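One contact in two related proteins. Structure 1 is carboxyl esterase NP from Bacillus subtilis, which hydrolyses carboxylic esters to an alcohol and a carboxylate, as a carboxylesterase of the alpha/beta hydrolase superfamily: PDB 4CCW (chain A, 1.75 Å), residues Ile37-Gly42 and Ala108-Asp113. Structure 2 is carboxylesterase YbfK from Bacillus subtilis: PDB 4CCY (chain B, 2.04 Å), residues Val37-Gly42 and Ala108-Asp113. Structure 2 is superposed on structure 1 by the backbone atoms of these residues (RMSD 0.30 Å); each is numbered along its deposited sequence.

Structure 1 (4CCW); sequences ISTRFG and ANWLLD.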
# COMPACT_ATOMS: atom_id res chain seq x y z
N ILE A 37 9.67 -2.44 -14.40
CA ILE A 37 10.98 -1.97 -14.00
C ILE A 37 11.75 -3.15 -13.44
O ILE A 37 11.26 -3.86 -12.56
CB ILE A 37 10.87 -0.86 -12.93
CG1 ILE A 37 10.58 0.48 -13.60
CG2 ILE A 37 12.14 -0.75 -12.10
CD1 ILE A 37 9.99 1.50 -12.65
N SER A 38 12.96 -3.37 -13.95
CA SER A 38 13.82 -4.44 -13.45
C SER A 38 14.46 -4.01 -12.13
O SER A 38 15.01 -2.92 -12.03
CB SER A 38 14.89 -4.77 -14.49
OG SER A 38 15.70 -5.84 -14.04
N THR A 39 14.36 -4.87 -11.12
CA THR A 39 15.00 -4.63 -9.82
C THR A 39 15.76 -5.89 -9.46
O THR A 39 15.60 -6.92 -10.11
CB THR A 39 13.98 -4.34 -8.69
OG1 THR A 39 13.30 -5.56 -8.33
CG2 THR A 39 12.96 -3.26 -9.08
N ARG A 40 16.59 -5.81 -8.41
CA ARG A 40 17.42 -6.97 -8.01
C ARG A 40 16.55 -8.11 -7.48
O ARG A 40 17.01 -9.24 -7.34
CB ARG A 40 18.48 -6.56 -6.98
CG ARG A 40 17.96 -6.31 -5.57
CD ARG A 40 19.01 -5.71 -4.65
NE ARG A 40 19.15 -4.27 -4.86
CZ ARG A 40 20.03 -3.51 -4.21
NH1 ARG A 40 20.85 -4.04 -3.32
NH2 ARG A 40 20.07 -2.21 -4.47
N PHE A 41 15.29 -7.78 -7.16
CA PHE A 41 14.33 -8.79 -6.71
C PHE A 41 13.18 -9.02 -7.69
O PHE A 41 12.15 -9.59 -7.33
CB PHE A 41 13.83 -8.48 -5.29
CG PHE A 41 14.93 -8.49 -4.26
CD1 PHE A 41 15.65 -9.64 -4.00
CD2 PHE A 41 15.24 -7.33 -3.56
CE1 PHE A 41 16.67 -9.65 -3.06
CE2 PHE A 41 16.25 -7.32 -2.62
CZ PHE A 41 16.97 -8.48 -2.36
N GLY A 42 13.36 -8.58 -8.94
CA GLY A 42 12.46 -8.99 -10.01
C GLY A 42 11.71 -7.86 -10.67
O GLY A 42 11.80 -6.70 -10.26
N ALA A 108 13.58 -2.66 1.38
CA ALA A 108 14.07 -1.29 1.18
C ALA A 108 14.97 -1.18 -0.05
O ALA A 108 14.89 -0.21 -0.80
CB ALA A 108 14.78 -0.77 2.42
N ASN A 109 15.84 -2.18 -0.25
CA ASN A 109 16.71 -2.24 -1.43
C ASN A 109 15.91 -2.44 -2.72
O ASN A 109 16.31 -1.96 -3.78
CB ASN A 109 17.75 -3.36 -1.29
CG ASN A 109 18.89 -2.99 -0.35
OD1 ASN A 109 19.16 -1.82 -0.09
ND2 ASN A 109 19.58 -4.02 0.17
N TRP A 110 14.78 -3.15 -2.64
CA TRP A 110 13.88 -3.32 -3.79
C TRP A 110 13.36 -1.96 -4.20
O TRP A 110 13.45 -1.56 -5.36
CB TRP A 110 12.73 -4.29 -3.46
CG TRP A 110 11.54 -4.12 -4.37
CD1 TRP A 110 11.43 -4.49 -5.71
CD2 TRP A 110 10.26 -3.48 -4.05
NE1 TRP A 110 10.20 -4.15 -6.22
CE2 TRP A 110 9.45 -3.53 -5.28
CE3 TRP A 110 9.71 -2.90 -2.91
CZ2 TRP A 110 8.16 -3.01 -5.34
CZ3 TRP A 110 8.41 -2.37 -2.98
CH2 TRP A 110 7.66 -2.44 -4.17
N LEU A 111 12.85 -1.21 -3.23
CA LEU A 111 12.29 0.11 -3.49
C LEU A 111 13.36 1.10 -3.93
O LEU A 111 13.10 1.98 -4.77
CB LEU A 111 11.51 0.59 -2.27
CG LEU A 111 10.53 1.77 -2.43
CD1 LEU A 111 9.60 1.61 -3.62
CD2 LEU A 111 9.74 1.94 -1.14
N LEU A 112 14.57 0.98 -3.36
CA LEU A 112 15.73 1.75 -3.82
C LEU A 112 15.88 1.62 -5.34
O LEU A 112 15.91 2.63 -6.05
CB LEU A 112 17.01 1.29 -3.11
CG LEU A 112 18.36 1.88 -3.58
CD1 LEU A 112 18.40 3.39 -3.41
CD2 LEU A 112 19.53 1.24 -2.86
N ASP A 113 15.94 0.37 -5.82
CA ASP A 113 16.02 0.08 -7.26
C ASP A 113 14.91 0.75 -8.07
O ASP A 113 15.16 1.31 -9.14
CB ASP A 113 15.96 -1.43 -7.51
CG ASP A 113 17.19 -2.16 -7.00
OD1 ASP A 113 18.19 -1.52 -6.61
OD2 ASP A 113 17.15 -3.41 -7.00
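The guanidinium of Arg40 has CB of Asn109 over the centre of one face, 3.7 Å above its plane, and the carboxylate of Asp113 at its edge. The Asn109 amide lies stacked on it, the two planes only 12° apart. At the edge of the Trp110 indole stands OG1 of Thr39, 3.4 Å from CD1; NE1 is hydrogen-bonded to OG1 of Thr44 on strand 42-49. NE and NH2 of Arg40 grip Asp113 side-on, NH2 reaching OD1 at 2.9 Å and NE reaching OD2. OD2 also accepts from the backbone N of Arg40 at 2.8 Å, and the three bonds together should hold the carboxylate in its rotation. The bend at chi3 (80°) turns the guanidinium to Asp113, and CD2 of Leu112 comes within 3.8 Å of Arg40 NH2. Thr39 OG1 accepts from Phe41 N in an ST turn and donates to Gly42 O. The contact thus fastens the type I turn of the beta hairpin formed by strands 32-39 and 42-49 to helix 104-118 of the alpha/beta hydrolase fold.

What differs
Arg40(A) and Arg40(B) grip Asp113(A) and Asp113(B) alike through NE and NH2, the bond from the backbone N of Arg40(A) and Arg40(B) is kept, and the side chains of Thr39(A), Arg40(A) and Asp113(A) and their counterparts hold their places. OG1 of Thr39(A) and Thr39(B) accepts from N of Phe41(A) and Phe41(B) and donates to O of Gly42(A) and Gly42(B). Two salt bridges are present in structure 2 alone. Glu109(B) OE1 meets Arg40(B) NH2 at 2.8 Å, where the neutral Asn109(A) offers no charge, and Lys112(B) NZ lies 3.3 Å from Glu109(B) OE2, a bond the apolar Leu112(A) cannot make. Arg40(B) thus has two acidic partners, which may tie turn and helix more firmly. In the packing, CG of Asn109(A) and of Glu109(B) are 0.1 Å apart after superposition, and OE1 of Glu109(B) has no counterpart. CB of each lies over the guanidinium of Arg40(A) or Arg40(B). At 112 the chains part after CB, chi1 being 173° in Leu112(A) and -77° in Lys112(B). Leu112(A) CD2 touches Arg40(A) NH2 at 3.8 Å; in structure 2 the closest approach, Lys112(B) CB to Arg40(B) NH2, is 5.1 Å. Away from the contact, CD2 of Leu111(A) and CE of Met111(B) lack counterparts, as do CG2 and CD1 of Ile37(A) and CG2 of Val37(B).

Structure 2 (4CCY); sequences VSTRFG and AEWMKD.
CB of Glu109 sits over the centre of one face of the Arg40 guanidinium, 3.9 Å above the plane, while the carboxylate of Asp113 lies at the edge. The Glu109 carboxylate plane stands at 69° to the guanidinium. At the edge of the Trp110 indole stands OG1 of Thr39, 3.6 Å from CD1; NE1 is hydrogen-bonded to OG1 of Thr44 on strand 42-49. NE and NH2 of Arg40 grip Asp113 side-on, NH2 reaching OD1 at 2.8 Å and NE reaching OD2. OD2 also accepts from the backbone N of Arg40 at 2.8 Å, and the three bonds together should hold the carboxylate in its rotation. Folded back by a bend at chi2 (-60°), Glu109 brings OE1 to 2.8 Å from Arg40 NH2, a salt bridge whose hydrogen bond is weak because the N-H points poorly at the oxygen. Lys112 runs away from the turn and its NZ forms a weak bridge to Glu109 OE2, 3.3 Å away; the four charged residues make one salt-bridge network. Thr39 OG1 accepts from Phe41 N in an ST turn and donates to Gly42 O.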
# COMPACT_ATOMS: atom_id res chain seq x y z
N VAL B 37 9.64 -2.33 -14.30
CA VAL B 37 11.00 -1.85 -14.04
C VAL B 37 11.85 -2.97 -13.47
O VAL B 37 11.34 -3.88 -12.79
CB VAL B 37 11.04 -0.60 -13.13
CG1 VAL B 37 10.50 0.62 -13.88
CG2 VAL B 37 10.34 -0.81 -11.81
N SER B 38 13.15 -2.89 -13.74
CA SER B 38 14.09 -3.88 -13.24
C SER B 38 14.49 -3.62 -11.80
O SER B 38 14.67 -2.48 -11.39
CB SER B 38 15.33 -3.93 -14.11
OG SER B 38 15.15 -4.89 -15.14
N THR B 39 14.60 -4.70 -11.03
CA THR B 39 15.07 -4.63 -9.65
C THR B 39 15.78 -5.95 -9.37
O THR B 39 15.54 -6.94 -10.07
CB THR B 39 13.92 -4.45 -8.62
OG1 THR B 39 13.34 -5.72 -8.32
CG2 THR B 39 12.85 -3.47 -9.11
N ARG B 40 16.63 -5.99 -8.35
CA ARG B 40 17.36 -7.21 -8.05
C ARG B 40 16.46 -8.31 -7.45
O ARG B 40 16.92 -9.41 -7.16
CB ARG B 40 18.58 -6.92 -7.18
CG ARG B 40 18.25 -6.54 -5.75
CD ARG B 40 19.45 -5.87 -5.12
NE ARG B 40 19.37 -4.42 -5.21
CZ ARG B 40 20.11 -3.58 -4.49
NH1 ARG B 40 21.00 -4.06 -3.63
NH2 ARG B 40 19.95 -2.27 -4.62
N PHE B 41 15.19 -7.99 -7.29
CA PHE B 41 14.21 -8.95 -6.78
C PHE B 41 13.17 -9.28 -7.83
O PHE B 41 12.18 -9.96 -7.53
CB PHE B 41 13.56 -8.42 -5.50
CG PHE B 41 14.53 -8.22 -4.39
CD1 PHE B 41 14.96 -9.30 -3.62
CD2 PHE B 41 15.06 -6.96 -4.15
CE1 PHE B 41 15.87 -9.11 -2.59
CE2 PHE B 41 15.98 -6.77 -3.12
CZ PHE B 41 16.38 -7.85 -2.35
N GLY B 42 13.40 -8.82 -9.06
CA GLY B 42 12.53 -9.11 -10.19
C GLY B 42 11.86 -7.93 -10.86
O GLY B 42 11.84 -6.80 -10.32
N ALA B 108 13.73 -2.39 1.50
CA ALA B 108 14.23 -1.05 1.19
C ALA B 108 15.14 -1.05 -0.04
O ALA B 108 15.11 -0.11 -0.82
CB ALA B 108 14.91 -0.43 2.40
N GLU B 109 15.92 -2.11 -0.21
CA GLU B 109 16.74 -2.24 -1.43
C GLU B 109 15.88 -2.39 -2.69
O GLU B 109 16.17 -1.77 -3.71
CB GLU B 109 17.79 -3.37 -1.31
CG GLU B 109 18.93 -3.05 -0.35
CD GLU B 109 19.72 -1.81 -0.74
OE1 GLU B 109 20.18 -1.72 -1.90
OE2 GLU B 109 19.89 -0.89 0.10
N TRP B 110 14.82 -3.20 -2.59
CA TRP B 110 13.83 -3.33 -3.67
C TRP B 110 13.30 -1.97 -4.08
O TRP B 110 13.29 -1.65 -5.26
CB TRP B 110 12.67 -4.24 -3.24
CG TRP B 110 11.49 -4.20 -4.19
CD1 TRP B 110 11.47 -4.51 -5.54
CD2 TRP B 110 10.11 -3.79 -3.88
NE1 TRP B 110 10.22 -4.36 -6.08
CE2 TRP B 110 9.36 -3.91 -5.14
CE3 TRP B 110 9.45 -3.36 -2.74
CZ2 TRP B 110 7.99 -3.62 -5.21
CZ3 TRP B 110 8.08 -3.05 -2.83
CH2 TRP B 110 7.38 -3.17 -4.04
N MET B 111 12.89 -1.16 -3.11
CA MET B 111 12.32 0.16 -3.40
C MET B 111 13.33 1.15 -3.97
O MET B 111 12.97 1.96 -4.82
CB MET B 111 11.61 0.76 -2.17
CG MET B 111 10.79 2.03 -2.43
SD MET B 111 9.55 2.01 -3.77
CE MET B 111 8.72 0.43 -3.51
N LYS B 112 14.59 1.09 -3.51
CA LYS B 112 15.66 1.89 -4.11
C LYS B 112 15.83 1.57 -5.59
O LYS B 112 15.97 2.49 -6.40
CB LYS B 112 17.00 1.71 -3.37
CG LYS B 112 17.11 2.45 -2.05
CD LYS B 112 18.54 2.38 -1.53
CE LYS B 112 18.56 2.55 -0.02
NZ LYS B 112 19.95 2.43 0.49
N ASP B 113 15.81 0.29 -5.94
CA ASP B 113 15.87 -0.14 -7.35
C ASP B 113 14.69 0.40 -8.16
O ASP B 113 14.85 0.82 -9.30
CB ASP B 113 15.86 -1.68 -7.47
CG ASP B 113 17.15 -2.34 -7.04
OD1 ASP B 113 18.13 -1.65 -6.68
OD2 ASP B 113 17.19 -3.59 -7.07